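Local coordinates for protein peptidase S15/CocE/NonD (Thaumarchaeota archaeon SCGC AB-539-E09, PDB 4PF1) that acts as a serine aminopeptidase with an alpha/beta hydrolase fold, probably cleaving residues from the amino-terminal ends of peptides, at residues I51-G56 with R98-Y103; A424-V429 with L471-E476. All coordinates share one frame; numbering follows the deposited sequence.

Interaction 1. Residues I51-G56 with R98-Y103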
ATOM      1  N   ILE A  51      30.886  23.285  -7.358  1.00 15.16           N
ATOM      2  CA  ILE A  51      30.306  24.622  -7.227  1.00 15.04           C
ATOM      3  C   ILE A  51      29.098  24.772  -8.171  1.00 18.49           C
ATOM      4  O   ILE A  51      29.240  24.648  -9.392  1.00 18.08           O
ATOM      5  CB  ILE A  51      31.389  25.711  -7.489  1.00 18.66           C
ATOM      6  CG1 ILE A  51      32.646  25.474  -6.615  1.00 19.18           C
ATOM      7  CG2 ILE A  51      30.824  27.122  -7.271  1.00 19.84           C
ATOM      8  CD1 ILE A  51      33.976  25.795  -7.304  1.00 26.25           C
ATOM      9  N   LEU A  52      27.916  25.034  -7.596  1.00 14.63           N
ATOM     10  CA  LEU A  52      26.683  25.207  -8.363  1.00 14.63           C
ATOM     11  C   LEU A  52      26.284  26.681  -8.368  1.00 19.19           C
ATOM     12  O   LEU A  52      25.917  27.234  -7.328  1.00 18.19           O
ATOM     13  CB  LEU A  52      25.544  24.322  -7.807  1.00 14.03           C
ATOM     14  CG  LEU A  52      25.880  22.840  -7.555  1.00 18.25           C
ATOM     15  CD1 LEU A  52      24.764  22.158  -6.809  1.00 17.92           C
ATOM     16  CD2 LEU A  52      26.173  22.096  -8.860  1.00 20.68           C
ATOM     17  N   ILE A  53      26.412  27.329  -9.528  1.00 16.92           N
ATOM     18  CA  ILE A  53      26.103  28.747  -9.664  1.00 17.44           C
ATOM     19  C   ILE A  53      24.804  28.920 -10.454  1.00 22.17           C
ATOM     20  O   ILE A  53      24.732  28.483 -11.603  1.00 22.25           O
ATOM     21  CB  ILE A  53      27.276  29.540 -10.321  1.00 20.92           C
ATOM     22  CG1 ILE A  53      28.652  29.108  -9.755  1.00 21.14           C
ATOM     23  CG2 ILE A  53      27.053  31.056 -10.178  1.00 21.85           C
ATOM     24  CD1 ILE A  53      29.820  29.288 -10.710  1.00 29.54           C
ATOM     25  N   PRO A  54      23.767  29.564  -9.869  1.00 18.94           N
ATOM     26  CA  PRO A  54      22.530  29.796 -10.636  1.00 19.05           C
ATOM     27  C   PRO A  54      22.805  30.721 -11.822  1.00 23.06           C
ATOM     28  O   PRO A  54      23.580  31.664 -11.686  1.00 22.61           O
ATOM     29  CB  PRO A  54      21.584  30.444  -9.610  1.00 20.60           C
ATOM     30  CG  PRO A  54      22.214  30.200  -8.274  1.00 24.70           C
ATOM     31  CD  PRO A  54      23.680  30.146  -8.517  1.00 20.40           C
ATOM     32  N   LYS A  55      22.230  30.421 -12.995  1.00 20.37           N
ATOM     33  CA  LYS A  55      22.482  31.227 -14.195  1.00 21.00           C
ATOM     34  C   LYS A  55      21.892  32.642 -14.075  1.00 26.98           C
ATOM     35  O   LYS A  55      20.758  32.808 -13.623  1.00 26.53           O
ATOM     36  CB  LYS A  55      21.951  30.526 -15.454  1.00 22.63           C
ATOM     37  CG  LYS A  55      22.884  29.438 -15.974  1.00 29.14           C
ATOM     38  CD  LYS A  55      22.735  29.241 -17.474  1.00 34.98           C
ATOM     39  CE  LYS A  55      23.755  28.275 -18.026  1.00 43.46           C
ATOM     40  NZ  LYS A  55      23.283  26.868 -17.962  1.00 47.12           N
ATOM     41  N   GLY A  56      22.697  33.637 -14.452  1.00 25.56           N
ATOM     42  CA  GLY A  56      22.314  35.048 -14.450  1.00 26.28           C
ATOM     43  C   GLY A  56      22.503  35.786 -13.135  1.00 30.79           C
ATOM     44  O   GLY A  56      22.375  37.013 -13.095  1.00 31.33           O
ATOM     45  N   ARG A  98      18.634  31.687  -4.707  1.00 18.87           N
ATOM     46  CA  ARG A  98      19.667  31.736  -5.750  1.00 18.64           C
ATOM     47  C   ARG A  98      21.083  31.956  -5.166  1.00 21.05           C
ATOM     48  O   ARG A  98      21.894  32.695  -5.733  1.00 20.58           O
ATOM     49  CB  ARG A  98      19.326  32.770  -6.845  1.00 19.78           C
ATOM     50  CG  ARG A  98      17.988  32.482  -7.531  1.00 29.76           C
ATOM     51  CD  ARG A  98      17.604  33.551  -8.531  1.00 38.84           C
ATOM     52  NE  ARG A  98      18.381  33.446  -9.766  1.00 48.84           N
ATOM     53  CZ  ARG A  98      19.049  34.455 -10.316  1.00 61.43           C
ATOM     54  NH1 ARG A  98      19.730  34.273 -11.440  1.00 44.32           N
ATOM     55  NH2 ARG A  98      19.034  35.656  -9.752  1.00 51.30           N
ATOM     56  N   TYR A  99      21.386  31.251  -4.058  1.00 16.68           N
ATOM     57  CA  TYR A  99      22.721  31.220  -3.445  1.00 15.95           C
ATOM     58  C   TYR A  99      23.626  30.362  -4.307  1.00 19.21           C
ATOM     59  O   TYR A  99      23.130  29.519  -5.063  1.00 18.94           O
ATOM     60  CB  TYR A  99      22.650  30.567  -2.039  1.00 16.81           C
ATOM     61  CG  TYR A  99      22.260  31.452  -0.871  1.00 17.86           C
ATOM     62  CD1 TYR A  99      21.358  32.500  -1.033  1.00 19.87           C
ATOM     63  CD2 TYR A  99      22.697  31.164   0.418  1.00 18.01           C
ATOM     64  CE1 TYR A  99      20.960  33.286   0.048  1.00 19.98           C
ATOM     65  CE2 TYR A  99      22.294  31.932   1.508  1.00 18.95           C
ATOM     66  CZ  TYR A  99      21.427  32.994   1.318  1.00 25.71           C
ATOM     67  OH  TYR A  99      21.054  33.774   2.384  1.00 28.26           O
ATOM     68  N   ILE A 100      24.944  30.493  -4.140  1.00 14.76           N
ATOM     69  CA  ILE A 100      25.873  29.572  -4.777  1.00 13.87           C
ATOM     70  C   ILE A 100      25.984  28.382  -3.816  1.00 17.58           C
ATOM     71  O   ILE A 100      26.233  28.581  -2.624  1.00 16.46           O
ATOM     72  CB  ILE A 100      27.241  30.245  -5.105  1.00 16.76           C
ATOM     73  CG1 ILE A 100      27.107  31.193  -6.318  1.00 17.01           C
ATOM     74  CG2 ILE A 100      28.332  29.191  -5.351  1.00 16.83           C
ATOM     75  CD1 ILE A 100      28.078  32.382  -6.321  1.00 21.28           C
ATOM     76  N   ILE A 101      25.688  27.168  -4.301  1.00 14.81           N
ATOM     77  CA  ILE A 101      25.723  25.973  -3.456  1.00 14.38           C
ATOM     78  C   ILE A 101      26.996  25.182  -3.760  1.00 18.21           C
ATOM     79  O   ILE A 101      27.240  24.810  -4.913  1.00 18.07           O
ATOM     80  CB  ILE A 101      24.432  25.123  -3.607  1.00 16.99           C
ATOM     81  CG1 ILE A 101      23.178  25.977  -3.278  1.00 17.08           C
ATOM     82  CG2 ILE A 101      24.496  23.866  -2.716  1.00 17.02           C
ATOM     83  CD1 ILE A 101      21.964  25.635  -4.046  1.00 22.98           C
ATOM     84  N   VAL A 102      27.827  24.964  -2.725  1.00 14.28           N
ATOM     85  CA  VAL A 102      29.115  24.290  -2.874  1.00 13.99           C
ATOM     86  C   VAL A 102      29.191  23.039  -1.987  1.00 17.10           C
ATOM     87  O   VAL A 102      28.967  23.119  -0.777  1.00 15.99           O
ATOM     88  CB  VAL A 102      30.302  25.258  -2.581  1.00 17.99           C
ATOM     89  CG1 VAL A 102      31.639  24.541  -2.689  1.00 17.87           C
ATOM     90  CG2 VAL A 102      30.274  26.472  -3.506  1.00 18.04           C
ATOM     91  N   TYR A 103      29.550  21.897  -2.597  1.00 13.44           N
ATOM     92  CA  TYR A 103      29.775  20.631  -1.898  1.00 12.69           C
ATOM     93  C   TYR A 103      31.187  20.170  -2.159  1.00 16.06           C
ATOM     94  O   TYR A 103      31.619  20.123  -3.315  1.00 15.68           O
ATOM     95  CB  TYR A 103      28.758  19.559  -2.322  1.00 13.18           C
ATOM     96  CG  TYR A 103      27.493  19.588  -1.499  1.00 14.05           C
ATOM     97  CD1 TYR A 103      26.554  20.605  -1.661  1.00 15.63           C
ATOM     98  CD2 TYR A 103      27.241  18.615  -0.536  1.00 14.29           C
ATOM     99  CE1 TYR A 103      25.405  20.660  -0.878  1.00 15.62           C
ATOM    100  CE2 TYR A 103      26.082  18.645   0.236  1.00 14.66           C
ATOM    101  CZ  TYR A 103      25.169  19.673   0.066  1.00 19.42           C
ATOM    102  OH  TYR A 103      24.039  19.728   0.836  1.00 16.39           O
TER
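Leu52 and Ile101 exchange a pair of backbone hydrogen bonds, Leu52 N to Ile101 O at 2.8 Å and Ile101 N to Leu52 O at 3.0 Å, and so join strands 46-54 and 100-105 in the central sheet of the alpha/beta hydrolase fold. The short segments run antiparallel, at 169°, as expected where the second strand of this fold, set against its mostly parallel neighbours, lies beside the fourth. Ile51 and Val102 form the adjoining non-hydrogen-bonded pair. Beta-branched residues such as Ile51, Ile100 and Val102 suit these buried positions because they favour extended backbone and present two arms to their neighbours. Ile51 uses one arm, CG2, for two contacts, meeting Val102 CG2 at 3.9 Å and Ile100 CG2 at 3.8 Å. The other branch of Ile100, CG1, lies beside the backbone N and packs against Ile53 CG2 at 3.9 Å, so Ile100 bridges both isoleucines on this face. Leu52 and Ile101 project from the opposite face.

At the end of the pairing Pro54 has no N-H to give; its ring is turned toward the other segment instead, with CG 3.4 Å from Tyr99 O. Arg98 lies just after a helix, in the positive-phi position of a Schellman motif, and its carbonyl oxygen accepts a bond from Thr60 OG1. Its side chain begins with CB resting 4.1 Å from Pro54 CG. The chain stays extended through CD, then bends at chi3 (75°), which swings NE out of the line of the aliphatic part. Beyond it the guanidinium presents its edge to the loop at Lys55 and Gly56, where Gly56 adopts the positive phi that comes easily to a residue without a side chain. At the tip, NH1 reaches Lys55 O, in the guanidinium plane, at 2.8 Å, in a weak bond bent to 128° at the hydrogen.

Interaction 2. Residues A424-V429 with L471-E476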
ATOM      1  N   ALA A 424      11.847  -3.347  49.485  1.00 18.97           N
ATOM      2  CA  ALA A 424      11.020  -3.376  48.285  1.00 17.82           C
ATOM      3  C   ALA A 424      11.880  -3.241  47.035  1.00 20.22           C
ATOM      4  O   ALA A 424      12.784  -2.399  46.980  1.00 19.58           O
ATOM      5  CB  ALA A 424       9.978  -2.260  48.329  1.00 18.40           C
ATOM      6  N   PHE A 425      11.605  -4.092  46.046  1.00 15.41           N
ATOM      7  CA  PHE A 425      12.290  -4.117  44.759  1.00 14.52           C
ATOM      8  C   PHE A 425      11.480  -4.916  43.753  1.00 18.60           C
ATOM      9  O   PHE A 425      10.622  -5.714  44.140  1.00 19.04           O
ATOM     10  CB  PHE A 425      13.720  -4.716  44.887  1.00 16.13           C
ATOM     11  CG  PHE A 425      13.803  -6.070  45.562  1.00 17.87           C
ATOM     12  CD1 PHE A 425      13.575  -7.242  44.843  1.00 20.48           C
ATOM     13  CD2 PHE A 425      14.158  -6.178  46.902  1.00 19.78           C
ATOM     14  CE1 PHE A 425      13.655  -8.491  45.467  1.00 21.40           C
ATOM     15  CE2 PHE A 425      14.245  -7.429  47.523  1.00 22.79           C
ATOM     16  CZ  PHE A 425      13.995  -8.576  46.801  1.00 20.63           C
ATOM     17  N   ASP A 426      11.767  -4.724  42.470  1.00 14.74           N
ATOM     18  CA  ASP A 426      11.181  -5.511  41.390  1.00 14.22           C
ATOM     19  C   ASP A 426      12.290  -6.357  40.793  1.00 18.30           C
ATOM     20  O   ASP A 426      13.380  -5.844  40.536  1.00 17.66           O
ATOM     21  CB  ASP A 426      10.513  -4.613  40.344  1.00 15.40           C
ATOM     22  CG  ASP A 426       9.387  -3.786  40.920  1.00 24.67           C
ATOM     23  OD1 ASP A 426       8.343  -4.377  41.288  1.00 25.95           O
ATOM     24  OD2 ASP A 426       9.563  -2.559  41.049  1.00 29.79           O
ATOM     25  N   GLU A 427      12.042  -7.664  40.639  1.00 15.09           N
ATOM     26  CA  GLU A 427      13.057  -8.607  40.193  1.00 14.59           C
ATOM     27  C   GLU A 427      12.766  -9.202  38.816  1.00 18.28           C
ATOM     28  O   GLU A 427      11.607  -9.441  38.469  1.00 18.59           O
ATOM     29  CB  GLU A 427      13.182  -9.733  41.225  1.00 16.18           C
ATOM     30  CG  GLU A 427      14.429 -10.587  41.094  1.00 21.30           C
ATOM     31  CD  GLU A 427      14.492 -11.711  42.106  1.00 31.54           C
ATOM     32  OE1 GLU A 427      13.836 -12.753  41.880  1.00 21.75           O
ATOM     33  OE2 GLU A 427      15.195 -11.551  43.128  1.00 20.49           O
ATOM     34  N   TYR A 428      13.838  -9.471  38.047  1.00 13.83           N
ATOM     35  CA  TYR A 428      13.794 -10.149  36.749  1.00 13.23           C
ATOM     36  C   TYR A 428      15.149 -10.777  36.441  1.00 17.56           C
ATOM     37  O   TYR A 428      16.169 -10.366  37.005  1.00 17.02           O
ATOM     38  CB  TYR A 428      13.346  -9.209  35.611  1.00 13.58           C
ATOM     39  CG  TYR A 428      14.371  -8.188  35.163  1.00 14.59           C
ATOM     40  CD1 TYR A 428      14.554  -7.001  35.865  1.00 16.32           C
ATOM     41  CD2 TYR A 428      15.093  -8.365  33.986  1.00 15.10           C
ATOM     42  CE1 TYR A 428      15.423  -6.013  35.406  1.00 16.38           C
ATOM     43  CE2 TYR A 428      15.998  -7.404  33.540  1.00 15.85           C
ATOM     44  CZ  TYR A 428      16.161  -6.227  34.254  1.00 21.33           C
ATOM     45  OH  TYR A 428      17.045  -5.269  33.821  1.00 19.39           O
ATOM     46  N   VAL A 429      15.157 -11.781  35.553  1.00 13.70           N
ATOM     47  CA  VAL A 429      16.386 -12.450  35.149  1.00 12.95           C
ATOM     48  C   VAL A 429      16.727 -12.032  33.718  1.00 15.75           C
ATOM     49  O   VAL A 429      15.902 -12.182  32.810  1.00 14.07           O
ATOM     50  CB  VAL A 429      16.306 -13.995  35.304  1.00 16.71           C
ATOM     51  CG1 VAL A 429      17.593 -14.666  34.825  1.00 16.39           C
ATOM     52  CG2 VAL A 429      16.003 -14.389  36.750  1.00 16.70           C
ATOM     53  N   LEU A 471      11.074  -4.842  33.114  1.00 14.07           N
ATOM     54  CA  LEU A 471      10.262  -4.291  34.200  1.00 13.87           C
ATOM     55  C   LEU A 471       9.415  -3.156  33.673  1.00 17.69           C
ATOM     56  O   LEU A 471       9.867  -2.411  32.802  1.00 17.00           O
ATOM     57  CB  LEU A 471      11.119  -3.815  35.377  1.00 14.03           C
ATOM     58  CG  LEU A 471      11.904  -4.876  36.153  1.00 18.46           C
ATOM     59  CD1 LEU A 471      12.687  -4.242  37.268  1.00 18.52           C
ATOM     60  CD2 LEU A 471      10.985  -5.976  36.716  1.00 20.34           C
ATOM     61  N   VAL A 472       8.170  -3.052  34.150  1.00 14.51           N
ATOM     62  CA  VAL A 472       7.230  -2.034  33.671  1.00 14.64           C
ATOM     63  C   VAL A 472       6.545  -1.324  34.852  1.00 17.86           C
ATOM     64  O   VAL A 472       6.142  -1.973  35.820  1.00 17.62           O
ATOM     65  CB  VAL A 472       6.166  -2.642  32.694  1.00 18.68           C
ATOM     66  CG1 VAL A 472       5.356  -1.549  32.010  1.00 18.70           C
ATOM     67  CG2 VAL A 472       6.811  -3.559  31.649  1.00 18.26           C
ATOM     68  N   TRP A 473       6.420   0.011  34.755  1.00 13.29           N
ATOM     69  CA  TRP A 473       5.712   0.870  35.711  1.00 12.66           C
ATOM     70  C   TRP A 473       4.915   1.902  34.929  1.00 17.08           C
ATOM     71  O   TRP A 473       5.412   2.425  33.931  1.00 16.40           O
ATOM     72  CB  TRP A 473       6.676   1.571  36.683  1.00 11.09           C
ATOM     73  CG  TRP A 473       7.539   0.646  37.488  1.00 11.64           C
ATOM     74  CD1 TRP A 473       7.226   0.055  38.678  1.00 14.85           C
ATOM     75  CD2 TRP A 473       8.875   0.242  37.174  1.00 10.99           C
ATOM     76  NE1 TRP A 473       8.290  -0.695  39.126  1.00 14.28           N
ATOM     77  CE2 TRP A 473       9.317  -0.599  38.221  1.00 15.15           C
ATOM     78  CE3 TRP A 473       9.760   0.531  36.119  1.00 11.49           C
ATOM     79  CZ2 TRP A 473      10.597  -1.168  38.233  1.00 14.01           C
ATOM     80  CZ3 TRP A 473      11.025  -0.032  36.135  1.00 12.63           C
ATOM     81  CH2 TRP A 473      11.439  -0.854  37.192  1.00 13.53           C
ATOM     82  N   ALA A 474       3.683   2.187  35.360  1.00 14.29           N
ATOM     83  CA  ALA A 474       2.834   3.154  34.672  1.00 14.33           C
ATOM     84  C   ALA A 474       1.921   3.883  35.638  1.00 19.05           C
ATOM     85  O   ALA A 474       1.461   3.296  36.618  1.00 19.08           O
ATOM     86  CB  ALA A 474       2.000   2.457  33.601  1.00 14.79           C
ATOM     87  N   THR A 475       1.652   5.165  35.355  1.00 16.12           N
ATOM     88  CA  THR A 475       0.716   5.977  36.139  1.00 16.59           C
ATOM     89  C   THR A 475      -0.708   5.564  35.769  1.00 21.39           C
ATOM     90  O   THR A 475      -0.896   4.838  34.792  1.00 20.01           O
ATOM     91  CB  THR A 475       0.928   7.490  35.849  1.00 21.78           C
ATOM     92  OG1 THR A 475       0.457   7.788  34.531  1.00 19.44           O
ATOM     93  CG2 THR A 475       2.377   7.937  36.003  1.00 20.13           C
ATOM     94  N   GLU A 476      -1.714   6.056  36.504  1.00 20.24           N
ATOM     95  CA  GLU A 476      -3.109   5.836  36.119  1.00 20.77           C
ATOM     96  C   GLU A 476      -3.427   6.822  34.972  1.00 24.64           C
ATOM     97  O   GLU A 476      -2.648   7.767  34.787  1.00 23.95           O
ATOM     98  CB  GLU A 476      -4.052   6.029  37.327  1.00 22.92           C
ATOM     99  CG  GLU A 476      -4.098   4.838  38.282  1.00 35.35           C
ATOM    100  CD  GLU A 476      -4.463   3.494  37.670  1.00 61.23           C
ATOM    101  OE1 GLU A 476      -5.488   3.418  36.954  1.00 62.49           O
ATOM    102  OE2 GLU A 476      -3.732   2.510  37.927  1.00 55.44           O
TER
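Asp426 and Trp473 make the polar link of this contact: Trp473 NE1 donates to Asp426 OD2 at 3.0 Å. The acceptor lies in the plane of the indole, at its edge, whereas the donor approaches from well above the carboxylate plane, 59° out of it, and the bond is bent to 141° at the hydrogen. Tryptophan suits the place because one side chain supplies both a large apolar surface and a single N-H.

Beside this bond lies Leu471, whose branched end enters the angle between Asp426 and Tyr428. Its CD1 packs 3.8 Å from Asp426 CB and 3.7 Å from Asp426 O, while CG sits close to the Tyr428 ring, 3.4 Å from CD1 of the tyrosine. Tyr428 CG stands between the backbone N and the carbonyl carbon, and from there CD1 and CE1 of the ring lie against Leu471, the two side chains crossing at a slant.

The next shell holds the polar ends. Asp426 OD2 also forms a salt bridge with Arg612 NE, which would be expected to favour the charged carboxylate, and Tyr428 OH bonds to Ser578 OG.

The two strand segments do not pair with each other; their axes come no closer than 8.5 Å and lie at 145°, so side chains span the gap between two antiparallel sheets of the non-catalytic C-terminal domain. Strand 425-430 is paired with strand 606-625, and strand 471-474, at the edge of its own sheet, with strand 571-577. Trp473 packs on Val574 and Val576 of that neighbouring strand and on Leu414 of strand 414-415.

Overall arrangement
Interaction 1 joins two neighbouring strands within one sheet of the catalytic domain, so backbone hydrogen bonds do much of the work and aliphatic side chains fill in along a face. Interaction 2 belongs to the C-terminal domain and links strands of different sheets, where side chains make the connection and no backbone pairing occurs. Both are largely buried, each with a more exposed fringe: an arginine meeting a loop edge-on in the first, a glutamate, Glu427, in the second. The two share no strand. They lie on opposite sides of the chain's centre, with centres about 57 Å apart and nearest atoms about 41 Å apart, and segments 51-56 and 98-103 both precede 424-429 and 471-476.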